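PDB 3TW9: D-galactonate dehydratase family member SEN1436 from Salmonella enterica subsp. enterica serovar Enteritidis, which catalyses, with low activity in vitro, the magnesium-dependent dehydration of D-gluconate to 2-dehydro-3-deoxy-D-gluconate. Local coordinates for residues Y150-G155 with Y175-M180; S227-F232 with A262-Q267; I246-E251 with L273-A278; T254-I259 with L285-Q290; Y319-V324 with A348-G353. One frame throughout, in Å; residues are numbered along the deposited sequence.

In the fold
Contacts 1, 3 and 5 lie at the C-terminal ends of the barrel strands, where the enolase superfamily keeps its active site. All three reach the same sheet and carry the polar chemistry: backbone bonds, carboxylates, arginines and histidines. Contacts 3 and 5 are buried near the middle, contact 5 with its centre about 3 Å from the chain centre. Contact 1 is partly buried. Contacts 2 and 4 are buried between helices of the outer layer, their centres about 25 and 23 Å from the chain centre. They share helix 255-265 and join by apolar side chains. Q179 of contact 1 reaches the D248 backbone of contact 3. E274 of contact 3 makes a salt bridge with R321 of contact 5.

Contact 1 (Y150-G155 with Y175-M180); sequences YCHTDG and YVRCQM
R177 reaches H152 by leaving its backbone with CG trans to N (chi1 -174°) and then bending at chi3 (90°). H152 has its ring on the side of its own backbone N, and the two flat groups meet. The segments come from parallel neighbouring strands of a beta-alpha-beta unit, joined by helix 158-171, in the barrel of the enolase superfamily. The R177 guanidinium stacks flat on the imidazole, with centres 3.7 Å apart and planes 8° from parallel. Its CD lies over the same ring as a CH-pi contact. The Q179 amide carbon lies over the rim of the opposite guanidinium face. At its edge, R177 NH2 makes a salt bridge with D154 OD2, whose exact place is less sure. H152, a substrate-binding residue by similarity, turns NE2 to E377, also assigned to substrate binding. The strands are tied by R177 N to C151 O at 2.9 Å, a nearly straight bond. Y150 CB rests against Y175 CB at 3.6 Å, and the Y150 ring edge meets R177 CB. The Y150 hydroxyl is bonded to Y272. On the other face of the sheet, C151 SG touches V176 CG1 at 4.1 Å, and T153 CG2 meets that same methyl. Beyond the strands the chains diverge, and one water bridges them, 3.1 Å from G155 N and 2.9 Å from M180 O.

Contact 2 (S227-F232 with A262-Q267); sequences SVPRLF and AKTLEQ
L265 is the bump of this contact, and V228, P229 and F232 form the hollow that takes it. Its two methyls divide the work. L265 CD1 lies 3.9 Å from V228 CG1. L265 CD2 rests 3.8 Å from P229 CA and 4.0 Å from F232 CD2. The L265 chain has CG trans to the carbonyl carbon (chi1 -64°), which carries both methyls over to helix 221-239. V228 crosses L265 at about a right angle, and V228 CG1 also lies at the edge of the F232 ring. P229 makes a second, smaller bump: its CG sits 3.5 Å from T264 OG1. That hydroxyl is already bonded to L261 O. The helix is kinked here: P229 has no N-H to give, and R230 N also makes no bond to the preceding turn. No hydrogen bond joins the segments. Behind the leucine, L273 closes the layer from the sheet. Such apolar packing between neighbouring helices, outside the parallel strands, is typical of a beta/alpha barrel.

Contact 3 (I246-E251 with L273-A278); sequences IHDVHE and LEDPVA
H247 O accepts E274 N at 2.8 Å, and E274 O accepts V249 N at 2.8 Å. Both donors lie in the carbonyl planes. A third bond, E251 N to D275 O at 3.0 Å, carries the pairing past the strand ends. D248 and E274 both have CG trans to the backbone N and point to the same face of the sheet. Their carboxylates stack with planes 2° apart, D248 CG lying 3.3 Å from E274 OE1. R321, which makes a salt bridge with E274, and a magnesium ion when bound would probably offset these like charges. A water lies 2.8 Å from D248 OD1 and near D275 OD2. On the opposite face, H247 and L273 lie side by side; L273 CD1 packs 3.5 Å from V249 CG2, just past the strand, and meets the edge of the H247 ring. H247 is fixed by Y224 and C178. H250, by similarity a proton donor/acceptor, points away from the second segment; its ND1 is hydrogen-bonded to the C-terminal carboxylate of P442. D248, E274 and E300, the magnesium ligands, come from three successive barrel strand ends, as is typical of the enolase superfamily.

Contact 4 (T254-I259 with L285-Q290); sequences TPVTAI and LKMLRQ
I259 meets M287 and L288 in a contact made by apolar side chains. The terminal methyl of I259 does most of the touching: its CD1 lies 3.6 Å from M287 SD and 3.6 Å from L288 N. It runs out on an extended chain, with CG1 trans to the carbonyl carbon (chi1 -63°). The M287 side chain is fully extended and crosses I259 at about a right angle, so the thioether passes across the end of the isoleucine. L288 and I259 slide past each other in opposite directions, with I259 CG1 3.7 Å from L288 CB. Farther out, V256 CG2 approaches M287 CE at 4.3 Å, a looser touch.

No hydrogen bond crosses between the segments; the backbone bonds run within each helix. T254 holds the N-cap position of helix 255-265, and its carbonyl O accepts A258 N at 3.0 Å. I259 N bonds P255 O at 2.9 Å. In the other helix, R289 N bonds L285 O.

Charge lies on the side turned away. R289 points from the contact and makes a salt bridge with D318. Inward, A258 rests on P276, and L288 on I296 of the next strand. The short helix segments run nearly parallel, 23° apart, with a closest axis approach of 9.9 Å. This is the packing of adjacent helices in the outer layer of a beta/alpha barrel.

Contact 5 (Y319-V324 with A348-G353); sequences YIRCHV and AWHGPG
A348 and R321 form the tight part, at the C-terminal ends of two enolase-type barrel strands. A348 N bonds I320 O at 2.7 Å. R321 folds back through bends at chi2 and chi3, so that its NH1 reaches A348 O at 2.9 Å from above the carbonyl plane. Its NH2 is held by E274 and E377. H350 N bonds C322 O at 3.0 Å, from above the C322 carbonyl plane. V324 CG2 sits over one face of the W349 five-membered ring, 4.1 Å from its centroid, a CH-pi contact.

Toward H350 and P352, which are partly exposed, the contact thins. A firm point there is the hydrogen bond of 2.9 Å shared by H323 ND1 and H350 ND1, with ring planes 63° apart. P352 CD covers a face of H350, and P352 CG only touches H323 CE1 at 4.0 Å. R321 and H350 are assigned as substrate-binding residues, and P352 is a specificity position by similarity. One water links V324 N and H350 O, 2.8 Å from each.

Contact 1 (Y150-G155 with Y175-M180)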
# COMPACT_ATOMS: atom_id res chain seq x y z
N TYR C 150 -13.60 -10.01 17.99
CA TYR C 150 -13.92 -9.75 19.38
C TYR C 150 -15.28 -9.07 19.48
O TYR C 150 -15.74 -8.43 18.53
CB TYR C 150 -12.83 -8.97 20.15
CG TYR C 150 -12.69 -7.46 19.96
CD1 TYR C 150 -13.29 -6.55 20.85
CD2 TYR C 150 -11.87 -6.94 18.94
CE1 TYR C 150 -13.11 -5.17 20.71
CE2 TYR C 150 -11.69 -5.55 18.79
CZ TYR C 150 -12.30 -4.69 19.69
OH TYR C 150 -12.12 -3.32 19.57
N CYS C 151 -15.91 -9.25 20.63
CA CYS C 151 -17.18 -8.61 20.90
C CYS C 151 -17.09 -7.91 22.24
O CYS C 151 -16.17 -8.15 23.04
CB CYS C 151 -18.28 -9.67 20.96
SG CYS C 151 -17.94 -10.86 22.26
N HIS C 152 -18.09 -7.07 22.48
CA HIS C 152 -18.22 -6.30 23.70
C HIS C 152 -19.00 -7.11 24.73
O HIS C 152 -19.80 -7.97 24.36
CB HIS C 152 -18.99 -5.02 23.38
CG HIS C 152 -18.29 -4.10 22.43
ND1 HIS C 152 -18.75 -2.83 22.16
CD2 HIS C 152 -17.15 -4.25 21.71
CE1 HIS C 152 -17.95 -2.25 21.29
NE2 HIS C 152 -16.98 -3.09 20.99
N THR C 153 -18.76 -6.84 26.01
CA THR C 153 -19.43 -7.55 27.10
C THR C 153 -20.14 -6.59 28.05
O THR C 153 -20.12 -6.79 29.26
CB THR C 153 -18.44 -8.46 27.90
OG1 THR C 153 -17.42 -7.66 28.52
CG2 THR C 153 -17.78 -9.51 27.00
N ASP C 154 -20.78 -5.56 27.47
CA ASP C 154 -21.37 -4.44 28.21
C ASP C 154 -22.32 -4.91 29.31
O ASP C 154 -23.26 -5.65 29.04
CB ASP C 154 -22.14 -3.51 27.25
CG ASP C 154 -21.22 -2.59 26.45
OD1 ASP C 154 -21.69 -1.55 25.96
OD2 ASP C 154 -20.02 -2.90 26.31
N GLY C 155 -22.04 -4.49 30.54
CA GLY C 155 -22.86 -4.88 31.70
C GLY C 155 -23.02 -3.77 32.72
O GLY C 155 -22.21 -2.83 32.76
N TYR C 175 -11.71 -13.68 22.06
CA TYR C 175 -11.22 -12.32 22.32
C TYR C 175 -12.43 -11.51 22.77
O TYR C 175 -13.46 -11.53 22.10
CB TYR C 175 -10.68 -11.66 21.05
CG TYR C 175 -9.63 -12.38 20.23
CD1 TYR C 175 -8.30 -11.92 20.21
CD2 TYR C 175 -9.98 -13.45 19.40
CE1 TYR C 175 -7.33 -12.59 19.43
CE2 TYR C 175 -9.05 -14.10 18.64
CZ TYR C 175 -7.74 -13.67 18.65
OH TYR C 175 -6.86 -14.36 17.85
N VAL C 176 -12.32 -10.79 23.88
CA VAL C 176 -13.46 -9.98 24.40
C VAL C 176 -13.02 -8.63 24.91
O VAL C 176 -11.98 -8.54 25.53
CB VAL C 176 -14.21 -10.67 25.59
CG1 VAL C 176 -15.12 -11.79 25.08
CG2 VAL C 176 -13.23 -11.22 26.62
N ARG C 177 -13.84 -7.62 24.68
CA ARG C 177 -13.63 -6.32 25.32
C ARG C 177 -14.24 -6.35 26.69
O ARG C 177 -15.40 -6.75 26.83
CB ARG C 177 -14.30 -5.23 24.52
CG ARG C 177 -13.97 -3.82 25.09
CD ARG C 177 -14.63 -2.74 24.28
NE ARG C 177 -15.96 -2.43 24.79
CZ ARG C 177 -16.62 -1.30 24.56
NH1 ARG C 177 -16.06 -0.36 23.79
NH2 ARG C 177 -17.82 -1.11 25.09
N CYS C 178 -13.47 -5.92 27.69
CA CYS C 178 -13.88 -5.92 29.10
C CYS C 178 -13.79 -4.52 29.65
O CYS C 178 -12.71 -3.91 29.64
CB CYS C 178 -12.98 -6.82 29.93
SG CYS C 178 -12.81 -8.47 29.25
N GLN C 179 -14.93 -4.01 30.12
CA GLN C 179 -15.02 -2.69 30.73
C GLN C 179 -15.62 -2.79 32.13
O GLN C 179 -16.20 -3.83 32.51
CB GLN C 179 -15.86 -1.74 29.85
CG GLN C 179 -15.46 -1.64 28.34
CD GLN C 179 -14.10 -0.98 28.08
OE1 GLN C 179 -13.30 -1.51 27.33
NE2 GLN C 179 -13.86 0.18 28.69
N MET C 180 -15.50 -1.71 32.91
CA MET C 180 -16.14 -1.59 34.23
C MET C 180 -17.65 -1.67 34.03
O MET C 180 -18.14 -1.45 32.92
CB MET C 180 -15.82 -0.23 34.87
CG MET C 180 -14.34 0.05 35.19
SD MET C 180 -13.58 -1.02 36.42
CE MET C 180 -14.64 -0.76 37.85
O HOH W 1 -19.29 -3.01 30.80

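Contact 2 (S227-F232 with A262-Q267)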
# COMPACT_ATOMS: atom_id res chain seq x y z
N SER C 227 -9.36 1.87 39.36
CA SER C 227 -10.19 0.66 39.44
C SER C 227 -9.97 -0.38 38.35
O SER C 227 -10.27 -1.55 38.55
CB SER C 227 -11.67 1.05 39.50
OG SER C 227 -11.87 1.93 40.59
N VAL C 228 -9.46 0.05 37.20
CA VAL C 228 -9.21 -0.88 36.10
C VAL C 228 -8.26 -2.04 36.45
O VAL C 228 -8.57 -3.17 36.11
CB VAL C 228 -8.83 -0.15 34.76
CG1 VAL C 228 -8.50 -1.14 33.61
CG2 VAL C 228 -9.95 0.72 34.34
N PRO C 229 -7.11 -1.78 37.13
CA PRO C 229 -6.25 -2.92 37.39
C PRO C 229 -6.92 -3.98 38.28
O PRO C 229 -6.68 -5.17 38.08
CB PRO C 229 -5.04 -2.32 38.10
CG PRO C 229 -4.98 -0.90 37.56
CD PRO C 229 -6.42 -0.50 37.46
N ARG C 230 -7.75 -3.54 39.22
CA ARG C 230 -8.48 -4.45 40.11
C ARG C 230 -9.47 -5.34 39.36
O ARG C 230 -9.54 -6.55 39.62
CB ARG C 230 -9.18 -3.69 41.25
CG ARG C 230 -8.22 -2.83 42.08
CD ARG C 230 -8.65 -2.77 43.54
NE ARG C 230 -9.86 -1.98 43.75
CZ ARG C 230 -9.87 -0.72 44.19
NH1 ARG C 230 -8.74 -0.10 44.48
NH2 ARG C 230 -11.03 -0.09 44.34
N LEU C 231 -10.20 -4.75 38.40
CA LEU C 231 -11.08 -5.48 37.48
C LEU C 231 -10.32 -6.59 36.75
O LEU C 231 -10.75 -7.74 36.74
CB LEU C 231 -11.76 -4.52 36.48
CG LEU C 231 -12.48 -5.15 35.29
CD1 LEU C 231 -13.76 -5.90 35.72
CD2 LEU C 231 -12.79 -4.11 34.22
N PHE C 232 -9.16 -6.27 36.18
CA PHE C 232 -8.37 -7.27 35.47
C PHE C 232 -7.68 -8.29 36.36
O PHE C 232 -7.54 -9.45 35.94
CB PHE C 232 -7.41 -6.60 34.47
CG PHE C 232 -8.12 -6.14 33.25
CD1 PHE C 232 -8.59 -7.09 32.32
CD2 PHE C 232 -8.41 -4.80 33.05
CE1 PHE C 232 -9.34 -6.70 31.20
CE2 PHE C 232 -9.15 -4.39 31.92
CZ PHE C 232 -9.62 -5.35 30.98
N ALA C 262 -1.39 1.87 31.44
CA ALA C 262 -0.69 0.93 30.55
C ALA C 262 0.36 0.11 31.31
O ALA C 262 0.43 -1.12 31.20
CB ALA C 262 -0.04 1.69 29.38
N LYS C 263 1.16 0.79 32.11
CA LYS C 263 2.18 0.11 32.92
C LYS C 263 1.57 -0.85 33.95
O LYS C 263 2.04 -1.98 34.09
CB LYS C 263 3.11 1.12 33.61
CG LYS C 263 3.96 1.92 32.59
CD LYS C 263 4.73 3.08 33.27
CE LYS C 263 5.84 2.59 34.20
NZ LYS C 263 6.67 3.71 34.73
N THR C 264 0.52 -0.41 34.64
CA THR C 264 -0.12 -1.25 35.67
C THR C 264 -0.82 -2.49 35.09
O THR C 264 -0.97 -3.50 35.79
CB THR C 264 -1.11 -0.46 36.54
OG1 THR C 264 -2.16 0.10 35.74
CG2 THR C 264 -0.39 0.66 37.26
N LEU C 265 -1.21 -2.41 33.82
CA LEU C 265 -1.93 -3.51 33.13
C LEU C 265 -1.03 -4.47 32.38
O LEU C 265 -1.52 -5.47 31.85
CB LEU C 265 -2.98 -2.95 32.18
CG LEU C 265 -4.15 -2.15 32.81
CD1 LEU C 265 -5.07 -1.63 31.75
CD2 LEU C 265 -4.94 -2.99 33.82
N GLU C 266 0.27 -4.17 32.32
CA GLU C 266 1.26 -5.09 31.71
C GLU C 266 1.15 -6.54 32.17
O GLU C 266 1.13 -7.44 31.34
CB GLU C 266 2.69 -4.59 31.95
CG GLU C 266 3.14 -3.67 30.86
CD GLU C 266 4.50 -3.05 31.07
OE1 GLU C 266 5.44 -3.70 31.60
OE2 GLU C 266 4.63 -1.89 30.67
N GLN C 267 1.07 -6.74 33.48
CA GLN C 267 1.04 -8.07 34.08
C GLN C 267 -0.19 -8.90 33.67
O GLN C 267 -0.20 -10.12 33.82
CB GLN C 267 1.08 -7.96 35.61
CG GLN C 267 -0.07 -7.14 36.17
CD GLN C 267 0.07 -6.83 37.66
OE1 GLN C 267 0.24 -7.73 38.48
NE2 GLN C 267 -0.00 -5.55 38.00

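Contact 3 (I246-E251 with L273-A278)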
# COMPACT_ATOMS: atom_id res chain seq x y z
N ILE C 246 -9.44 -7.17 25.69
CA ILE C 246 -9.27 -5.80 25.21
C ILE C 246 -9.90 -4.83 26.20
O ILE C 246 -10.96 -5.09 26.75
CB ILE C 246 -9.88 -5.66 23.80
CG1 ILE C 246 -8.89 -6.27 22.80
CG2 ILE C 246 -10.26 -4.18 23.44
CD1 ILE C 246 -9.49 -6.62 21.56
N HIS C 247 -9.23 -3.70 26.44
CA HIS C 247 -9.82 -2.67 27.26
C HIS C 247 -9.71 -1.35 26.52
O HIS C 247 -8.64 -1.00 26.04
CB HIS C 247 -9.15 -2.55 28.64
CG HIS C 247 -9.79 -1.50 29.50
ND1 HIS C 247 -11.04 -1.67 30.04
CD2 HIS C 247 -9.40 -0.24 29.82
CE1 HIS C 247 -11.38 -0.58 30.72
NE2 HIS C 247 -10.40 0.30 30.59
N ASP C 248 -10.82 -0.62 26.49
CA ASP C 248 -10.88 0.68 25.81
C ASP C 248 -10.86 1.82 26.83
O ASP C 248 -11.81 2.04 27.58
CB ASP C 248 -12.17 0.71 24.96
CG ASP C 248 -12.22 1.85 23.96
OD1 ASP C 248 -11.26 2.64 23.90
OD2 ASP C 248 -13.23 1.95 23.21
N VAL C 249 -9.77 2.58 26.84
CA VAL C 249 -9.68 3.82 27.64
C VAL C 249 -10.60 4.93 27.08
O VAL C 249 -11.10 5.75 27.84
CB VAL C 249 -8.22 4.31 27.69
CG1 VAL C 249 -8.07 5.59 28.51
CG2 VAL C 249 -7.32 3.22 28.27
N HIS C 250 -10.77 4.94 25.75
CA HIS C 250 -11.70 5.83 25.03
C HIS C 250 -11.46 7.27 25.39
O HIS C 250 -12.40 7.99 25.70
CB HIS C 250 -13.16 5.44 25.35
CG HIS C 250 -14.13 5.69 24.23
ND1 HIS C 250 -14.74 6.91 24.04
CD2 HIS C 250 -14.59 4.89 23.25
CE1 HIS C 250 -15.53 6.84 22.99
NE2 HIS C 250 -15.46 5.62 22.49
N GLU C 251 -10.18 7.67 25.42
CA GLU C 251 -9.77 9.06 25.64
C GLU C 251 -10.26 9.70 26.95
O GLU C 251 -10.32 10.94 27.05
CB GLU C 251 -10.08 9.94 24.38
CG GLU C 251 -11.58 10.20 24.02
CD GLU C 251 -11.81 11.23 22.92
OE1 GLU C 251 -12.98 11.58 22.61
OE2 GLU C 251 -10.82 11.69 22.33
N LEU C 273 -4.66 -2.29 24.69
CA LEU C 273 -5.27 -1.18 25.43
C LEU C 273 -5.55 -0.09 24.41
O LEU C 273 -4.63 0.33 23.69
CB LEU C 273 -4.29 -0.64 26.47
CG LEU C 273 -4.78 0.48 27.41
CD1 LEU C 273 -5.91 -0.03 28.32
CD2 LEU C 273 -3.65 0.98 28.26
N GLU C 274 -6.81 0.32 24.33
CA GLU C 274 -7.33 1.11 23.22
C GLU C 274 -7.57 2.58 23.57
O GLU C 274 -8.06 2.91 24.65
CB GLU C 274 -8.63 0.49 22.71
CG GLU C 274 -9.19 1.22 21.51
CD GLU C 274 -10.54 0.75 21.14
OE1 GLU C 274 -10.96 -0.25 21.72
OE2 GLU C 274 -11.15 1.38 20.24
N ASP C 275 -7.25 3.43 22.60
CA ASP C 275 -7.38 4.90 22.73
C ASP C 275 -6.94 5.46 24.07
O ASP C 275 -7.72 6.11 24.76
CB ASP C 275 -8.78 5.37 22.35
CG ASP C 275 -9.09 5.12 20.91
OD1 ASP C 275 -8.22 4.60 20.17
OD2 ASP C 275 -10.25 5.40 20.49
N PRO C 276 -5.66 5.21 24.44
CA PRO C 276 -5.18 5.77 25.69
C PRO C 276 -5.12 7.32 25.65
O PRO C 276 -5.10 7.96 26.69
CB PRO C 276 -3.77 5.17 25.83
CG PRO C 276 -3.35 4.83 24.45
CD PRO C 276 -4.62 4.37 23.79
N VAL C 277 -5.05 7.88 24.45
CA VAL C 277 -5.08 9.35 24.30
C VAL C 277 -6.10 9.74 23.25
O VAL C 277 -6.43 8.94 22.36
CB VAL C 277 -3.68 9.98 23.98
CG1 VAL C 277 -2.72 9.68 25.10
CG2 VAL C 277 -3.10 9.48 22.62
N ALA C 278 -6.57 10.97 23.35
CA ALA C 278 -7.33 11.64 22.28
C ALA C 278 -6.43 11.89 21.05
O ALA C 278 -5.20 12.00 21.19
CB ALA C 278 -7.84 12.98 22.81
O HOH W 2 -12.13 3.94 21.60

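Contact 4 (T254-I259 with L285-Q290)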
# COMPACT_ATOMS: atom_id res chain seq x y z
N THR C 254 -6.27 11.75 31.60
CA THR C 254 -5.13 12.58 31.15
C THR C 254 -4.05 11.65 30.65
O THR C 254 -3.99 10.46 31.03
CB THR C 254 -4.50 13.46 32.27
OG1 THR C 254 -3.95 12.61 33.30
CG2 THR C 254 -5.49 14.48 32.80
N PRO C 255 -3.18 12.18 29.79
CA PRO C 255 -2.19 11.28 29.22
C PRO C 255 -1.32 10.54 30.22
O PRO C 255 -1.15 9.33 30.06
CB PRO C 255 -1.37 12.20 28.33
CG PRO C 255 -2.37 13.23 27.87
CD PRO C 255 -3.21 13.49 29.11
N VAL C 256 -0.78 11.21 31.24
CA VAL C 256 0.10 10.50 32.17
C VAL C 256 -0.68 9.45 32.98
O VAL C 256 -0.14 8.40 33.33
CB VAL C 256 0.92 11.47 33.07
CG1 VAL C 256 0.04 12.13 34.12
CG2 VAL C 256 2.10 10.73 33.73
N THR C 257 -1.96 9.72 33.24
CA THR C 257 -2.85 8.70 33.82
C THR C 257 -2.92 7.45 32.92
O THR C 257 -2.81 6.32 33.42
CB THR C 257 -4.23 9.27 34.09
OG1 THR C 257 -4.10 10.40 34.97
CG2 THR C 257 -5.15 8.23 34.74
N ALA C 258 -3.08 7.65 31.62
CA ALA C 258 -3.12 6.53 30.65
C ALA C 258 -1.80 5.78 30.58
O ALA C 258 -1.78 4.53 30.45
CB ALA C 258 -3.54 7.02 29.30
N ILE C 259 -0.70 6.52 30.65
CA ILE C 259 0.64 5.92 30.68
C ILE C 259 0.83 5.05 31.92
O ILE C 259 1.26 3.89 31.82
CB ILE C 259 1.77 7.00 30.60
CG1 ILE C 259 1.66 7.73 29.25
CG2 ILE C 259 3.20 6.38 30.83
CD1 ILE C 259 2.64 8.93 29.04
N LEU C 285 2.23 9.87 23.00
CA LEU C 285 2.51 8.46 22.82
C LEU C 285 4.00 8.14 22.82
O LEU C 285 4.37 7.03 23.21
CB LEU C 285 1.79 7.88 21.59
CG LEU C 285 0.26 7.77 21.81
CD1 LEU C 285 -0.48 7.51 20.48
CD2 LEU C 285 0.05 6.65 22.81
N LYS C 286 4.86 9.10 22.45
CA LYS C 286 6.32 8.86 22.54
C LYS C 286 6.72 8.53 23.97
O LYS C 286 7.42 7.52 24.23
CB LYS C 286 7.09 10.08 21.98
CG LYS C 286 8.62 10.00 22.15
CD LYS C 286 9.27 11.29 21.65
CE LYS C 286 10.74 11.35 21.96
NZ LYS C 286 11.51 10.68 20.89
N MET C 287 6.24 9.32 24.93
CA MET C 287 6.54 9.06 26.34
C MET C 287 5.95 7.72 26.77
O MET C 287 6.63 6.94 27.43
CB MET C 287 5.96 10.17 27.23
CG MET C 287 6.16 9.91 28.69
SD MET C 287 5.38 11.17 29.72
CE MET C 287 5.74 10.50 31.36
N LEU C 288 4.69 7.47 26.42
CA LEU C 288 4.07 6.17 26.72
C LEU C 288 4.97 5.01 26.28
O LEU C 288 5.17 4.04 27.03
CB LEU C 288 2.66 6.04 26.08
CG LEU C 288 1.85 4.80 26.56
CD1 LEU C 288 0.35 5.11 26.57
CD2 LEU C 288 2.09 3.52 25.71
N ARG C 289 5.52 5.12 25.08
CA ARG C 289 6.28 3.99 24.49
C ARG C 289 7.74 3.85 24.96
O ARG C 289 8.40 2.85 24.67
CB ARG C 289 6.18 4.03 22.95
CG ARG C 289 4.75 3.99 22.43
CD ARG C 289 4.17 2.59 22.51
NE ARG C 289 4.48 1.84 21.32
CZ ARG C 289 3.88 0.69 21.01
NH1 ARG C 289 3.04 0.13 21.86
NH2 ARG C 289 4.16 0.08 19.86
N GLN C 290 8.22 4.85 25.71
CA GLN C 290 9.49 4.75 26.45
C GLN C 290 9.35 3.90 27.71
O GLN C 290 10.35 3.46 28.28
CB GLN C 290 9.97 6.13 26.86
CG GLN C 290 10.42 6.98 25.70
CD GLN C 290 10.69 8.45 26.08
OE1 GLN C 290 10.23 8.97 27.12
NE2 GLN C 290 11.43 9.13 25.22

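Contact 5 (Y319-V324 with A348-G353)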
# COMPACT_ATOMS: atom_id res chain seq x y z
N TYR C 319 -1.71 -1.51 16.87
CA TYR C 319 -2.93 -1.71 16.08
C TYR C 319 -3.51 -0.39 15.63
O TYR C 319 -3.63 0.54 16.44
CB TYR C 319 -4.02 -2.47 16.88
CG TYR C 319 -3.59 -3.80 17.34
CD1 TYR C 319 -3.85 -4.94 16.54
CD2 TYR C 319 -2.93 -3.97 18.57
CE1 TYR C 319 -3.46 -6.19 16.96
CE2 TYR C 319 -2.51 -5.24 18.98
CZ TYR C 319 -2.79 -6.33 18.17
OH TYR C 319 -2.39 -7.60 18.56
N ILE C 320 -3.93 -0.34 14.37
CA ILE C 320 -4.67 0.83 13.83
C ILE C 320 -6.20 0.57 13.79
O ILE C 320 -6.62 -0.47 13.32
CB ILE C 320 -4.05 1.30 12.47
CG1 ILE C 320 -4.62 2.66 11.98
CG2 ILE C 320 -4.04 0.24 11.38
CD1 ILE C 320 -4.29 3.84 12.89
N ARG C 321 -6.98 1.51 14.31
CA ARG C 321 -8.40 1.31 14.65
C ARG C 321 -9.35 2.13 13.81
O ARG C 321 -10.49 2.30 14.20
CB ARG C 321 -8.62 1.68 16.13
CG ARG C 321 -7.95 0.73 17.18
CD ARG C 321 -8.81 -0.50 17.40
NE ARG C 321 -10.10 -0.16 18.01
CZ ARG C 321 -11.30 -0.69 17.71
NH1 ARG C 321 -11.47 -1.58 16.72
NH2 ARG C 321 -12.36 -0.29 18.41
N CYS C 322 -8.91 2.64 12.66
CA CYS C 322 -9.76 3.61 11.93
C CYS C 322 -11.09 3.01 11.53
O CYS C 322 -11.23 1.79 11.29
CB CYS C 322 -9.05 4.17 10.69
SG CYS C 322 -7.51 5.01 11.14
N HIS C 323 -12.07 3.89 11.54
CA HIS C 323 -13.38 3.63 10.98
C HIS C 323 -13.22 3.84 9.48
O HIS C 323 -13.01 4.98 9.04
CB HIS C 323 -14.39 4.61 11.67
CG HIS C 323 -15.83 4.26 11.45
ND1 HIS C 323 -16.62 3.75 12.45
CD2 HIS C 323 -16.64 4.39 10.37
CE1 HIS C 323 -17.85 3.56 12.00
NE2 HIS C 323 -17.89 3.94 10.73
N VAL C 324 -13.30 2.76 8.70
CA VAL C 324 -12.92 2.78 7.27
C VAL C 324 -13.60 3.87 6.44
O VAL C 324 -12.92 4.60 5.63
CB VAL C 324 -13.08 1.38 6.61
CG1 VAL C 324 -12.87 1.46 5.10
CG2 VAL C 324 -12.08 0.40 7.24
N ALA C 348 -7.07 -3.14 12.94
CA ALA C 348 -8.19 -3.43 13.86
C ALA C 348 -9.30 -2.47 13.52
O ALA C 348 -9.73 -1.66 14.35
CB ALA C 348 -7.76 -3.35 15.32
N TRP C 349 -9.83 -2.62 12.31
CA TRP C 349 -10.84 -1.64 11.83
C TRP C 349 -12.01 -1.53 12.78
O TRP C 349 -12.43 -2.53 13.39
CB TRP C 349 -11.37 -2.04 10.47
CG TRP C 349 -10.31 -2.27 9.45
CD1 TRP C 349 -10.13 -3.41 8.71
CD2 TRP C 349 -9.28 -1.34 9.01
NE1 TRP C 349 -9.06 -3.25 7.85
CE2 TRP C 349 -8.52 -2.00 8.01
CE3 TRP C 349 -8.93 -0.02 9.38
CZ2 TRP C 349 -7.43 -1.39 7.35
CZ3 TRP C 349 -7.82 0.58 8.74
CH2 TRP C 349 -7.10 -0.10 7.72
N HIS C 350 -12.52 -0.31 12.92
CA HIS C 350 -13.62 -0.04 13.83
C HIS C 350 -14.85 -0.85 13.42
O HIS C 350 -15.22 -0.84 12.25
CB HIS C 350 -13.93 1.45 13.85
CG HIS C 350 -14.71 1.88 15.04
ND1 HIS C 350 -15.58 2.95 14.99
CD2 HIS C 350 -14.79 1.38 16.30
CE1 HIS C 350 -16.15 3.10 16.18
NE2 HIS C 350 -15.67 2.17 16.99
N GLY C 351 -15.44 -1.55 14.39
CA GLY C 351 -16.62 -2.39 14.14
C GLY C 351 -17.72 -2.22 15.18
O GLY C 351 -18.08 -3.17 15.90
N PRO C 352 -18.29 -1.00 15.27
CA PRO C 352 -19.30 -0.72 16.28
C PRO C 352 -20.70 -1.03 15.72
O PRO C 352 -20.81 -1.75 14.72
CB PRO C 352 -19.12 0.78 16.47
CG PRO C 352 -18.86 1.28 15.07
CD PRO C 352 -18.05 0.19 14.41
N GLY C 353 -21.76 -0.53 16.34
CA GLY C 353 -23.09 -0.63 15.72
C GLY C 353 -23.30 0.40 14.62
O GLY C 353 -24.07 0.17 13.65
O HOH W 3 -14.64 0.58 9.89